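Local coordinates for L-lysine 6-monooxygenase involved in desferrioxamine biosynthesis (Erwinia amylovora CFBP1430, PDB 5O8P), which probably uses FAD and NADPH to hydroxylate one terminal amine of cadaverine in the pathway to the siderophore desferrioxamine E, at residues W119-E124 with V137-T142; L155-G160 with P347-G352; I14-F19 with F37-P42; T7-I12 with Q148-H153. All blocks are in the same frame, centred on the assembly; numbering follows the deposited sequence.

How the interactions relate
Interactions 1, 2 and 3 gather round the adenosine half of one FAD, their centres 10 to 12 Å apart, while interaction 4 lies further out, its Ile12 side chain about 9 Å from the cofactor. Interaction 3 holds the ribose and the diphosphate turn, interaction 1 reads the adenine edge through Val123, and interaction 2 closes round the same adenine with Thr159 and Phe349. The contacts also share a sheet. Thr121 N lies 2.8 Å from Asp39 O, joining interactions 1 and 3, and Gly158 N lies 3.0 Å from Ile14 O, joining 2 and 3. Interaction 4 meets the hairpin of interaction 1 where Val137 N lies 2.8 Å from Trp150 O.

Interaction 1 (W119-E124 with V137-T142); sequences WNTRVE and VRSTDT. With FAD (flavin-adenine dinucleotide), chain C.
One side of the adenine end of the FAD pocket is formed by a beta hairpin, in which Arg122 and Thr140 form an antiparallel hydrogen-bonded pair. Arg122 N gives a bond to Thr140 O at 3.0 Å, and Arg122 O takes one back from Thr140 N at 2.8 Å. Further along, Glu124 N donates to Arg138 O. On one face of the hairpin the methyl Thr121 CG2 rests on Ser139 CB at 3.5 Å, and Val123 CG1 meets Val137 CG1 at 3.7 Å; short side chains, Thr, Ser and Val, fit between paired strands. On the other face Arg122 and Thr140 run side by side. The arginine chain leaves with CG anti to the backbone N (chi1 -179°) and then bends at chi3, and its NE makes a salt bridge with Glu124 OE2 at 2.7 Å. Glu124 CG and CD each come to 3.5 Å from Thr140 OG1, which has a weak bond to Gln147 NE2. Val123 turns its backbone to the cofactor: its N donates to FAD N1A at 3.2 Å, and its O accepts from FAD N6A at 3.2 Å. This paired donor and acceptor matches the Watson-Crick edge of adenine, a backbone recognition typical of adenine sites in dinucleotide-binding proteins.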
# COMPACT_ATOMS: atom_id res chain seq x y z
N TRP B 119 39.41 17.02 8.44
CA TRP B 119 39.28 17.00 6.98
C TRP B 119 40.58 17.42 6.28
O TRP B 119 41.53 17.84 6.94
CB TRP B 119 38.12 17.91 6.54
CG TRP B 119 36.81 17.47 7.09
CD1 TRP B 119 36.12 18.04 8.12
CD2 TRP B 119 36.06 16.32 6.69
NE1 TRP B 119 34.98 17.33 8.38
CE2 TRP B 119 34.91 16.27 7.51
CE3 TRP B 119 36.24 15.34 5.71
CZ2 TRP B 119 33.93 15.28 7.38
CZ3 TRP B 119 35.28 14.34 5.58
CH2 TRP B 119 34.14 14.32 6.41
N ASN B 120 40.62 17.30 4.96
CA ASN B 120 41.79 17.69 4.15
C ASN B 120 43.09 17.02 4.62
O ASN B 120 44.12 17.65 4.68
CB ASN B 120 41.92 19.23 4.10
CG ASN B 120 40.74 19.89 3.39
OD1 ASN B 120 40.04 20.71 3.97
ND2 ASN B 120 40.51 19.50 2.12
N THR B 121 43.02 15.73 4.91
CA THR B 121 44.12 14.97 5.49
C THR B 121 44.24 13.61 4.79
O THR B 121 43.53 12.66 5.14
CB THR B 121 43.86 14.77 6.99
OG1 THR B 121 43.45 16.01 7.57
CG2 THR B 121 45.07 14.26 7.72
N ARG B 122 45.10 13.54 3.79
CA ARG B 122 45.30 12.31 3.03
C ARG B 122 46.37 11.48 3.74
O ARG B 122 47.50 11.92 3.88
CB ARG B 122 45.73 12.61 1.59
CG ARG B 122 45.94 11.40 0.69
CD ARG B 122 46.10 11.79 -0.77
NE ARG B 122 47.34 12.56 -0.98
CZ ARG B 122 47.41 13.87 -1.29
NH1 ARG B 122 46.32 14.63 -1.45
NH2 ARG B 122 48.61 14.43 -1.44
N VAL B 123 45.98 10.30 4.20
CA VAL B 123 46.93 9.35 4.79
C VAL B 123 47.73 8.73 3.65
O VAL B 123 47.14 8.26 2.68
CB VAL B 123 46.20 8.27 5.58
CG1 VAL B 123 47.16 7.15 5.99
CG2 VAL B 123 45.53 8.89 6.80
N GLU B 124 49.05 8.76 3.79
CA GLU B 124 49.97 8.30 2.73
C GLU B 124 50.71 7.02 3.08
O GLU B 124 51.00 6.22 2.18
CB GLU B 124 50.98 9.40 2.34
CG GLU B 124 50.30 10.71 1.95
CD GLU B 124 50.66 11.28 0.59
OE1 GLU B 124 51.79 11.03 0.11
OE2 GLU B 124 49.81 12.03 0.03
N VAL B 137 50.88 6.88 11.66
CA VAL B 137 50.10 7.21 10.45
C VAL B 137 50.60 8.52 9.86
O VAL B 137 50.43 9.56 10.47
CB VAL B 137 48.60 7.38 10.81
CG1 VAL B 137 47.78 7.85 9.62
CG2 VAL B 137 48.05 6.09 11.38
N ARG B 138 51.21 8.46 8.67
CA ARG B 138 51.76 9.66 8.03
C ARG B 138 50.73 10.27 7.07
O ARG B 138 50.34 9.64 6.08
CB ARG B 138 53.07 9.35 7.30
CG ARG B 138 54.03 10.54 7.19
CD ARG B 138 55.36 10.19 6.52
NE ARG B 138 55.13 9.71 5.14
CZ ARG B 138 55.66 8.61 4.57
NH1 ARG B 138 56.52 7.81 5.22
NH2 ARG B 138 55.33 8.31 3.31
N SER B 139 50.29 11.49 7.39
CA SER B 139 49.33 12.22 6.58
C SER B 139 49.98 13.36 5.79
O SER B 139 51.12 13.74 6.04
CB SER B 139 48.24 12.81 7.47
OG SER B 139 48.60 14.08 7.98
N THR B 140 49.20 13.89 4.85
CA THR B 140 49.59 15.06 4.06
C THR B 140 48.37 15.96 3.97
O THR B 140 47.31 15.51 3.55
CB THR B 140 50.03 14.65 2.63
OG1 THR B 140 51.30 13.98 2.67
CG2 THR B 140 50.15 15.84 1.70
N ASP B 141 48.50 17.23 4.38
CA ASP B 141 47.40 18.19 4.24
C ASP B 141 47.17 18.51 2.76
O ASP B 141 48.08 18.96 2.08
CB ASP B 141 47.66 19.46 5.04
CG ASP B 141 46.47 20.42 5.04
OD1 ASP B 141 45.54 20.25 5.86
OD2 ASP B 141 46.45 21.33 4.20
N THR B 142 45.95 18.27 2.28
CA THR B 142 45.63 18.42 0.87
C THR B 142 45.75 19.85 0.36
O THR B 142 46.14 20.06 -0.78
CB THR B 142 44.19 17.95 0.56
OG1 THR B 142 43.95 16.64 1.10
CG2 THR B 142 43.92 17.95 -0.96
PA FAD C . 32.71 6.10 1.63
O1A FAD C . 31.83 7.20 1.06
O2A FAD C . 33.46 5.19 0.70
O5B FAD C . 33.74 6.86 2.62
C5B FAD C . 35.16 6.75 2.47
C4B FAD C . 35.88 8.06 2.76
O4B FAD C . 37.27 7.79 3.02
C3B FAD C . 35.85 9.02 1.57
O3B FAD C . 35.49 10.32 2.03
C2B FAD C . 37.26 8.94 0.98
O2B FAD C . 37.71 10.16 0.37
C1B FAD C . 38.10 8.62 2.21
N9A FAD C . 39.44 8.03 1.95
C8A FAD C . 39.77 6.97 1.18
N7A FAD C . 41.12 6.76 1.22
C5A FAD C . 41.66 7.69 2.03
C6A FAD C . 43.02 8.05 2.52
N6A FAD C . 44.12 7.35 2.14
N1A FAD C . 43.14 9.11 3.37
C2A FAD C . 42.06 9.83 3.76
N3A FAD C . 40.81 9.56 3.35
C4A FAD C . 40.55 8.52 2.51
N1 FAD C . 23.57 1.43 1.71
C2 FAD C . 22.45 1.46 2.48
O2 FAD C . 22.41 0.74 3.50
N3 FAD C . 21.39 2.24 2.18
C4 FAD C . 21.38 3.04 1.09
O4 FAD C . 20.39 3.75 0.84
C4X FAD C . 22.57 3.07 0.21
N5 FAD C . 22.62 3.85 -0.90
C5X FAD C . 23.72 3.84 -1.69
C6 FAD C . 23.72 4.67 -2.81
C7 FAD C . 24.81 4.72 -3.67
C7M FAD C . 24.78 5.61 -4.88
C8 FAD C . 26.00 3.87 -3.37
C8M FAD C . 27.20 3.91 -4.29
C9 FAD C . 26.02 3.04 -2.25
C9A FAD C . 24.92 2.98 -1.37
N10 FAD C . 24.88 2.15 -0.21
C10 FAD C . 23.70 2.18 0.59
C1' FAD C . 26.00 1.26 0.21
C2' FAD C . 26.94 1.93 1.25
O2' FAD C . 26.17 2.56 2.29
C3' FAD C . 27.91 2.95 0.63
O3' FAD C . 28.77 2.32 -0.33
C4' FAD C . 28.80 3.66 1.67
O4' FAD C . 29.20 4.93 1.17
C5' FAD C . 30.05 2.85 2.03
O5' FAD C . 30.51 3.26 3.32
P FAD C . 31.98 3.89 3.49
O1P FAD C . 32.14 4.29 4.94
O2P FAD C . 32.88 2.85 2.89
O3P FAD C . 31.73 5.22 2.59

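Interaction 2 (L155-G160 with P347-G352); sequences LVLGTG and PAFVEG. With FAD (flavin-adenine dinucleotide), chain C.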
# COMPACT_ATOMS: atom_id res chain seq x y z
N LEU B 155 43.85 1.28 14.85
CA LEU B 155 43.32 1.89 13.63
C LEU B 155 41.98 1.28 13.25
O LEU B 155 41.75 0.09 13.47
CB LEU B 155 44.30 1.65 12.48
CG LEU B 155 45.73 2.12 12.68
CD1 LEU B 155 46.60 1.59 11.56
CD2 LEU B 155 45.75 3.64 12.74
N VAL B 156 41.11 2.08 12.66
CA VAL B 156 39.87 1.56 12.09
C VAL B 156 39.75 2.14 10.68
O VAL B 156 39.58 3.35 10.50
CB VAL B 156 38.64 1.76 13.02
CG1 VAL B 156 38.85 2.89 14.01
CG2 VAL B 156 37.34 1.99 12.26
N LEU B 157 39.86 1.24 9.69
CA LEU B 157 39.92 1.60 8.27
C LEU B 157 38.52 1.66 7.65
O LEU B 157 37.95 0.63 7.32
CB LEU B 157 40.80 0.60 7.52
CG LEU B 157 42.20 0.36 8.10
CD1 LEU B 157 43.00 -0.63 7.27
CD2 LEU B 157 42.98 1.65 8.25
N GLY B 158 37.97 2.86 7.52
CA GLY B 158 36.68 3.08 6.87
C GLY B 158 36.84 3.78 5.54
O GLY B 158 36.08 4.70 5.23
N THR B 159 37.83 3.33 4.78
CA THR B 159 38.30 3.94 3.53
C THR B 159 37.22 3.88 2.44
O THR B 159 37.12 4.77 1.61
CB THR B 159 39.61 3.22 3.05
OG1 THR B 159 40.75 3.93 3.57
CG2 THR B 159 39.77 3.10 1.53
N GLY B 160 36.44 2.82 2.44
CA GLY B 160 35.41 2.63 1.45
C GLY B 160 35.93 2.01 0.16
O GLY B 160 37.15 1.87 -0.02
N PRO B 347 43.90 0.00 0.41
CA PRO B 347 44.56 1.23 -0.05
C PRO B 347 46.09 1.20 0.02
O PRO B 347 46.69 0.35 0.70
CB PRO B 347 43.99 2.31 0.88
CG PRO B 347 43.56 1.60 2.09
CD PRO B 347 43.10 0.25 1.61
N ALA B 348 46.71 2.14 -0.69
CA ALA B 348 48.15 2.15 -0.85
C ALA B 348 48.89 2.08 0.49
O ALA B 348 49.83 1.30 0.62
CB ALA B 348 48.57 3.38 -1.63
N PHE B 349 48.43 2.86 1.47
CA PHE B 349 49.10 2.94 2.78
C PHE B 349 49.25 1.63 3.56
O PHE B 349 50.15 1.49 4.39
CB PHE B 349 48.48 4.03 3.67
CG PHE B 349 47.05 3.78 4.09
CD1 PHE B 349 46.73 2.84 5.07
CD2 PHE B 349 46.02 4.53 3.54
CE1 PHE B 349 45.41 2.64 5.46
CE2 PHE B 349 44.70 4.34 3.93
CZ PHE B 349 44.39 3.40 4.89
N VAL B 350 48.37 0.67 3.29
CA VAL B 350 48.39 -0.63 3.97
C VAL B 350 49.66 -1.45 3.66
O VAL B 350 50.01 -2.35 4.43
CB VAL B 350 47.08 -1.40 3.69
CG1 VAL B 350 47.12 -2.83 4.23
CG2 VAL B 350 45.89 -0.66 4.31
N GLU B 351 50.36 -1.14 2.56
CA GLU B 351 51.69 -1.74 2.27
C GLU B 351 52.63 -1.74 3.47
O GLU B 351 53.34 -2.71 3.72
CB GLU B 351 52.41 -1.00 1.12
CG GLU B 351 52.05 -1.46 -0.29
CD GLU B 351 53.14 -1.15 -1.33
OE1 GLU B 351 54.33 -1.01 -0.95
OE2 GLU B 351 52.82 -1.06 -2.54
N GLY B 352 52.65 -0.64 4.22
CA GLY B 352 53.52 -0.51 5.39
C GLY B 352 53.21 -1.39 6.59
O GLY B 352 54.04 -1.49 7.51
PA FAD C . 32.71 6.10 1.63
O1A FAD C . 31.83 7.20 1.06
O2A FAD C . 33.46 5.19 0.70
O5B FAD C . 33.74 6.86 2.62
C5B FAD C . 35.16 6.75 2.47
C4B FAD C . 35.88 8.06 2.76
O4B FAD C . 37.27 7.79 3.02
C3B FAD C . 35.85 9.02 1.57
O3B FAD C . 35.49 10.32 2.03
C2B FAD C . 37.26 8.94 0.98
O2B FAD C . 37.71 10.16 0.37
C1B FAD C . 38.10 8.62 2.21
N9A FAD C . 39.44 8.03 1.95
C8A FAD C . 39.77 6.97 1.18
N7A FAD C . 41.12 6.76 1.22
C5A FAD C . 41.66 7.69 2.03
C6A FAD C . 43.02 8.05 2.52
N6A FAD C . 44.12 7.35 2.14
N1A FAD C . 43.14 9.11 3.37
C2A FAD C . 42.06 9.83 3.76
N3A FAD C . 40.81 9.56 3.35
C4A FAD C . 40.55 8.52 2.51
N1 FAD C . 23.57 1.43 1.71
C2 FAD C . 22.45 1.46 2.48
O2 FAD C . 22.41 0.74 3.50
N3 FAD C . 21.39 2.24 2.18
C4 FAD C . 21.38 3.04 1.09
O4 FAD C . 20.39 3.75 0.84
C4X FAD C . 22.57 3.07 0.21
N5 FAD C . 22.62 3.85 -0.90
C5X FAD C . 23.72 3.84 -1.69
C6 FAD C . 23.72 4.67 -2.81
C7 FAD C . 24.81 4.72 -3.67
C7M FAD C . 24.78 5.61 -4.88
C8 FAD C . 26.00 3.87 -3.37
C8M FAD C . 27.20 3.91 -4.29
C9 FAD C . 26.02 3.04 -2.25
C9A FAD C . 24.92 2.98 -1.37
N10 FAD C . 24.88 2.15 -0.21
C10 FAD C . 23.70 2.18 0.59
C1' FAD C . 26.00 1.26 0.21
C2' FAD C . 26.94 1.93 1.25
O2' FAD C . 26.17 2.56 2.29
C3' FAD C . 27.91 2.95 0.63
O3' FAD C . 28.77 2.32 -0.33
C4' FAD C . 28.80 3.66 1.67
O4' FAD C . 29.20 4.93 1.17
C5' FAD C . 30.05 2.85 2.03
O5' FAD C . 30.51 3.26 3.32
P FAD C . 31.98 3.89 3.49
O1P FAD C . 32.14 4.29 4.94
O2P FAD C . 32.88 2.85 2.89
O3P FAD C . 31.73 5.22 2.59
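Leu157 and Phe349 form the close part of this contact, where the leucine methyl CD2 comes to the ring's edge, near its plane, 3.8 Å from Phe349 CE1. The two side chains run antiparallel past one another. Phe349 CG is set between its own backbone N and carbonyl carbon (chi1 65°). The ring presents its rim to three neighbours: besides the leucine, Thr159 OG1 stands 3.9 Å from Phe349 CZ, and FAD N6A lies 3.5 Å from Phe349 CE2. Phenylalanine suits the place by offering an apolar edge to all three. The open side is that of the partly exposed Pro347, whose CG meets Thr159 OG1 at 3.9 Å; Leu157 CD1 reaches Val350 CG2 at 4.1 Å. No hydrogen bond joins the segments. Gly160 runs past the diphosphate; its backbone angles (phi 83°) already call for glycine, and a CB would also collide with FAD O2A. Strand 155-157 lies between strands 8-14 and 379-381, while the 3-10 turn at 348-352 lays Phe349 against Ile14, Val123 and Val126 and Val350 against Ile357 and Tyr365.

Interaction 3 (I14-F19 with F37-P42); sequences IGIGPF and FLDQNP. With FAD (flavin-adenine dinucleotide), chain C.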
# COMPACT_ATOMS: atom_id res chain seq x y z
N ILE B 14 40.57 6.12 9.74
CA ILE B 14 41.04 6.63 8.45
C ILE B 14 39.93 6.46 7.43
O ILE B 14 39.59 5.36 7.08
CB ILE B 14 42.29 5.87 7.98
CG1 ILE B 14 43.41 6.02 9.00
CG2 ILE B 14 42.71 6.34 6.59
CD1 ILE B 14 44.61 5.14 8.71
N GLY B 15 39.39 7.57 6.96
CA GLY B 15 38.23 7.61 6.08
C GLY B 15 37.01 8.02 6.87
O GLY B 15 36.83 7.51 7.96
N ILE B 16 36.22 8.95 6.36
CA ILE B 16 34.99 9.38 7.01
C ILE B 16 33.84 9.24 6.01
O ILE B 16 33.30 10.22 5.44
CB ILE B 16 35.08 10.82 7.57
CG1 ILE B 16 36.27 10.95 8.52
CG2 ILE B 16 33.81 11.18 8.35
CD1 ILE B 16 36.62 12.39 8.83
N GLY B 17 33.48 7.98 5.80
CA GLY B 17 32.23 7.64 5.13
C GLY B 17 31.16 7.59 6.18
O GLY B 17 31.43 7.94 7.33
N PRO B 18 29.94 7.16 5.81
CA PRO B 18 28.87 7.08 6.81
C PRO B 18 29.18 6.12 7.96
O PRO B 18 28.71 6.36 9.08
CB PRO B 18 27.66 6.59 6.01
CG PRO B 18 28.02 6.76 4.58
CD PRO B 18 29.51 6.66 4.50
N PHE B 19 29.97 5.09 7.69
CA PHE B 19 30.38 4.17 8.76
C PHE B 19 31.30 4.80 9.82
O PHE B 19 30.96 4.78 11.00
CB PHE B 19 31.00 2.89 8.18
CG PHE B 19 30.07 2.14 7.28
CD1 PHE B 19 28.73 1.91 7.64
CD2 PHE B 19 30.51 1.63 6.08
CE1 PHE B 19 27.87 1.23 6.82
CE2 PHE B 19 29.64 0.93 5.26
CZ PHE B 19 28.33 0.76 5.62
N PHE B 37 39.54 11.20 13.53
CA PHE B 37 39.18 10.67 12.24
C PHE B 37 39.76 11.54 11.14
O PHE B 37 39.57 12.74 11.15
CB PHE B 37 37.66 10.65 12.12
CG PHE B 37 37.00 9.67 13.03
CD1 PHE B 37 36.79 8.36 12.62
CD2 PHE B 37 36.64 10.04 14.32
CE1 PHE B 37 36.19 7.45 13.47
CE2 PHE B 37 36.05 9.12 15.18
CZ PHE B 37 35.81 7.83 14.75
N LEU B 38 40.43 10.90 10.18
CA LEU B 38 41.15 11.57 9.10
C LEU B 38 40.50 11.27 7.76
O LEU B 38 40.32 10.11 7.44
CB LEU B 38 42.58 11.04 9.06
CG LEU B 38 43.63 11.54 10.06
CD1 LEU B 38 43.05 12.03 11.37
CD2 LEU B 38 44.68 10.46 10.28
N ASP B 39 40.19 12.29 6.97
CA ASP B 39 39.67 12.10 5.60
C ASP B 39 40.32 13.11 4.64
O ASP B 39 40.62 14.23 5.04
CB ASP B 39 38.15 12.27 5.59
CG ASP B 39 37.50 11.81 4.28
OD1 ASP B 39 37.16 10.61 4.17
OD2 ASP B 39 37.31 12.64 3.37
N GLN B 40 40.52 12.70 3.39
CA GLN B 40 41.24 13.53 2.41
C GLN B 40 40.40 14.62 1.75
O GLN B 40 40.94 15.63 1.28
CB GLN B 40 41.92 12.66 1.36
CG GLN B 40 41.01 12.01 0.36
CD GLN B 40 41.73 10.91 -0.40
OE1 GLN B 40 42.86 11.08 -0.91
NE2 GLN B 40 41.09 9.77 -0.47
N ASN B 41 39.08 14.43 1.72
CA ASN B 41 38.16 15.40 1.12
C ASN B 41 37.99 16.59 2.07
O ASN B 41 38.35 16.49 3.24
CB ASN B 41 36.81 14.75 0.82
CG ASN B 41 36.93 13.60 -0.14
OD1 ASN B 41 36.50 12.50 0.14
ND2 ASN B 41 37.56 13.85 -1.28
N PRO B 42 37.46 17.72 1.55
CA PRO B 42 37.27 18.91 2.39
C PRO B 42 36.05 18.87 3.32
O PRO B 42 35.97 19.65 4.26
CB PRO B 42 37.13 20.03 1.36
CG PRO B 42 36.57 19.37 0.15
CD PRO B 42 37.19 18.01 0.13
PA FAD C . 32.71 6.10 1.63
O1A FAD C . 31.83 7.20 1.06
O2A FAD C . 33.46 5.19 0.70
O5B FAD C . 33.74 6.86 2.62
C5B FAD C . 35.16 6.75 2.47
C4B FAD C . 35.88 8.06 2.76
O4B FAD C . 37.27 7.79 3.02
C3B FAD C . 35.85 9.02 1.57
O3B FAD C . 35.49 10.32 2.03
C2B FAD C . 37.26 8.94 0.98
O2B FAD C . 37.71 10.16 0.37
C1B FAD C . 38.10 8.62 2.21
N9A FAD C . 39.44 8.03 1.95
C8A FAD C . 39.77 6.97 1.18
N7A FAD C . 41.12 6.76 1.22
C5A FAD C . 41.66 7.69 2.03
C6A FAD C . 43.02 8.05 2.52
N6A FAD C . 44.12 7.35 2.14
N1A FAD C . 43.14 9.11 3.37
C2A FAD C . 42.06 9.83 3.76
N3A FAD C . 40.81 9.56 3.35
C4A FAD C . 40.55 8.52 2.51
N1 FAD C . 23.57 1.43 1.71
C2 FAD C . 22.45 1.46 2.48
O2 FAD C . 22.41 0.74 3.50
N3 FAD C . 21.39 2.24 2.18
C4 FAD C . 21.38 3.04 1.09
O4 FAD C . 20.39 3.75 0.84
C4X FAD C . 22.57 3.07 0.21
N5 FAD C . 22.62 3.85 -0.90
C5X FAD C . 23.72 3.84 -1.69
C6 FAD C . 23.72 4.67 -2.81
C7 FAD C . 24.81 4.72 -3.67
C7M FAD C . 24.78 5.61 -4.88
C8 FAD C . 26.00 3.87 -3.37
C8M FAD C . 27.20 3.91 -4.29
C9 FAD C . 26.02 3.04 -2.25
C9A FAD C . 24.92 2.98 -1.37
N10 FAD C . 24.88 2.15 -0.21
C10 FAD C . 23.70 2.18 0.59
C1' FAD C . 26.00 1.26 0.21
C2' FAD C . 26.94 1.93 1.25
O2' FAD C . 26.17 2.56 2.29
C3' FAD C . 27.91 2.95 0.63
O3' FAD C . 28.77 2.32 -0.33
C4' FAD C . 28.80 3.66 1.67
O4' FAD C . 29.20 4.93 1.17
C5' FAD C . 30.05 2.85 2.03
O5' FAD C . 30.51 3.26 3.32
P FAD C . 31.98 3.89 3.49
O1P FAD C . 32.14 4.29 4.94
O2P FAD C . 32.88 2.85 2.89
O3P FAD C . 31.73 5.22 2.59
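Asp39 OD1 takes the backbone N-H of Ile16 at 2.9 Å and has the ribose hydroxyl FAD O3B 2.7 Å away. The Ile16 N-H comes to the anti side of the oxygen, 27° out of the carboxylate plane. The other oxygen, OD2, accepts from Asn41 N at 3.0 Å, closing an Asx turn that steadies the acid. CG lies anti to the backbone N (chi1 -168°), which sets it on the side of the glycine-rich turn. Ile16 CD1 lies against the Asp39 methylene, CB, at 3.6 Å, and 3.9 Å from Phe37 CB. Gly15 N donates to Leu38 O at 2.7 Å. The backbone angles of Gly15 (phi 103°) by themselves call for glycine; a CB there would also strike FAD O4B, and one on Gly17 would strike FAD O1P, so glycine lets the cofactor lie against the backbone. An acid after the second strand that meets the ribose is a hallmark of Rossmann-type FAD sites. The contact belongs to the beta-alpha-beta unit of strand 8-14, helix 18-27 and strand 35-38, with Gly17 at the helix N-cap beside the diphosphate and Leu38 packed on Thr121 and Val123 of strand 121-129.

Interaction 4 (T7-I12 with Q148-H153); sequences TIYDFI and QEWLAH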
# COMPACT_ATOMS: atom_id res chain seq x y z
N THR B 7 50.78 13.47 21.13
CA THR B 7 49.82 12.71 21.97
C THR B 7 49.39 11.42 21.25
O THR B 7 49.00 11.48 20.09
CB THR B 7 48.55 13.53 22.34
OG1 THR B 7 47.57 13.43 21.30
CG2 THR B 7 48.87 15.01 22.59
N ILE B 8 49.44 10.28 21.93
CA ILE B 8 49.02 9.01 21.33
C ILE B 8 47.49 8.84 21.43
O ILE B 8 46.92 9.05 22.48
CB ILE B 8 49.77 7.79 21.92
CG1 ILE B 8 49.62 6.58 20.98
CG2 ILE B 8 49.29 7.41 23.33
CD1 ILE B 8 50.54 5.42 21.30
N TYR B 9 46.85 8.47 20.33
CA TYR B 9 45.39 8.32 20.31
C TYR B 9 45.01 6.89 20.68
O TYR B 9 45.79 5.93 20.46
CB TYR B 9 44.83 8.70 18.93
CG TYR B 9 44.81 10.19 18.68
CD1 TYR B 9 43.73 10.98 19.11
CD2 TYR B 9 45.87 10.83 18.01
CE1 TYR B 9 43.71 12.34 18.87
CE2 TYR B 9 45.85 12.20 17.77
CZ TYR B 9 44.77 12.95 18.21
OH TYR B 9 44.73 14.30 17.98
N ASP B 10 43.80 6.72 21.23
CA ASP B 10 43.28 5.38 21.57
C ASP B 10 42.97 4.63 20.30
O ASP B 10 43.23 3.42 20.19
CB ASP B 10 42.05 5.46 22.47
CG ASP B 10 42.38 5.90 23.89
OD1 ASP B 10 43.28 5.29 24.53
OD2 ASP B 10 41.73 6.85 24.39
N PHE B 11 42.39 5.36 19.34
CA PHE B 11 42.25 4.88 17.98
C PHE B 11 42.24 6.05 16.99
O PHE B 11 41.88 7.18 17.35
CB PHE B 11 40.97 4.05 17.83
CG PHE B 11 39.71 4.87 17.79
CD1 PHE B 11 39.12 5.30 18.96
CD2 PHE B 11 39.13 5.22 16.58
CE1 PHE B 11 37.95 6.06 18.93
CE2 PHE B 11 37.97 5.98 16.54
CZ PHE B 11 37.37 6.40 17.72
N ILE B 12 42.63 5.76 15.75
CA ILE B 12 42.47 6.70 14.64
C ILE B 12 41.61 6.03 13.58
O ILE B 12 41.90 4.90 13.17
CB ILE B 12 43.82 7.07 13.97
CG1 ILE B 12 44.69 7.87 14.92
CG2 ILE B 12 43.60 7.90 12.71
CD1 ILE B 12 46.13 7.90 14.47
N GLN B 148 52.25 15.53 8.53
CA GLN B 148 52.02 15.31 9.97
C GLN B 148 52.02 13.81 10.23
O GLN B 148 51.69 13.02 9.35
CB GLN B 148 50.70 15.93 10.45
CG GLN B 148 50.01 16.86 9.47
CD GLN B 148 48.73 17.46 10.02
OE1 GLN B 148 48.60 17.69 11.24
NE2 GLN B 148 47.77 17.73 9.12
N GLU B 149 52.42 13.43 11.44
CA GLU B 149 52.38 12.04 11.89
C GLU B 149 51.47 11.92 13.09
O GLU B 149 51.49 12.75 13.99
CB GLU B 149 53.79 11.50 12.20
CG GLU B 149 54.52 11.08 10.94
CD GLU B 149 55.92 10.51 11.16
OE1 GLU B 149 56.37 10.40 12.34
OE2 GLU B 149 56.53 10.17 10.11
N TRP B 150 50.62 10.91 13.05
CA TRP B 150 49.64 10.66 14.09
C TRP B 150 50.01 9.33 14.70
O TRP B 150 50.32 8.37 13.98
CB TRP B 150 48.25 10.60 13.49
CG TRP B 150 47.89 11.79 12.65
CD1 TRP B 150 48.28 12.04 11.37
CD2 TRP B 150 47.06 12.88 13.03
NE1 TRP B 150 47.74 13.22 10.94
CE2 TRP B 150 46.98 13.76 11.94
CE3 TRP B 150 46.36 13.19 14.20
CZ2 TRP B 150 46.24 14.94 11.98
CZ3 TRP B 150 45.62 14.36 14.24
CH2 TRP B 150 45.57 15.22 13.14
N LEU B 151 50.02 9.28 16.02
CA LEU B 151 50.32 8.05 16.75
C LEU B 151 49.04 7.48 17.30
O LEU B 151 48.13 8.23 17.66
CB LEU B 151 51.30 8.36 17.87
CG LEU B 151 52.68 8.76 17.34
CD1 LEU B 151 53.50 9.53 18.37
CD2 LEU B 151 53.41 7.52 16.84
N ALA B 152 48.95 6.15 17.34
CA ALA B 152 47.73 5.48 17.80
C ALA B 152 47.91 4.00 18.09
O ALA B 152 48.62 3.28 17.38
CB ALA B 152 46.61 5.65 16.78
N HIS B 153 47.22 3.55 19.13
CA HIS B 153 47.24 2.15 19.54
C HIS B 153 46.45 1.27 18.58
O HIS B 153 46.84 0.12 18.32
CB HIS B 153 46.71 2.00 20.96
CG HIS B 153 47.61 2.59 22.00
ND1 HIS B 153 48.74 1.94 22.45
CD2 HIS B 153 47.55 3.76 22.69
CE1 HIS B 153 49.34 2.68 23.36
NE2 HIS B 153 48.64 3.79 23.52
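Ile12 CD1 sits at the apolar centre, 3.3 Å from Ala152 CB and 3.6 Å from Trp150 CB. Alanine's lone methyl lets the isoleucine side chain lie against the strand. Beside them Tyr9 and Trp150 cross obliquely, and Tyr9 CE2 approaches the edge of the indole, near its plane, 3.7 Å from Trp150 CE3. Large rings suit this margin, since they are long enough to reach each other across the strands; Trp150 NE1 is bonded to Ser139 OG. On the other side of the strands Ile8 CD1 lies over one face of the His153 imidazole, 3.6 Å from the ring centroid and 22° off its normal, a CH-pi contact. The first torsion of Ile8 puts CG1 anti to the backbone N (chi1 -162°), and the extended second one (chi2 168°) puts CD1 over the ring; Ile8 CG1 also meets Leu151 CB at 4.0 Å. At the polar edge the backbones pair in parallel over a short length: Tyr9 N gives to Leu151 O at 3.0 Å, and His153 N gives to Tyr9 O at 3.1 Å. Asp10 turns away to bond Asn34 N. Strand 147-152 thus joins the hairpin strand 134-141 to strand 8-14, while Ile12 and Trp150 both rest on Leu38 of strand 35-38.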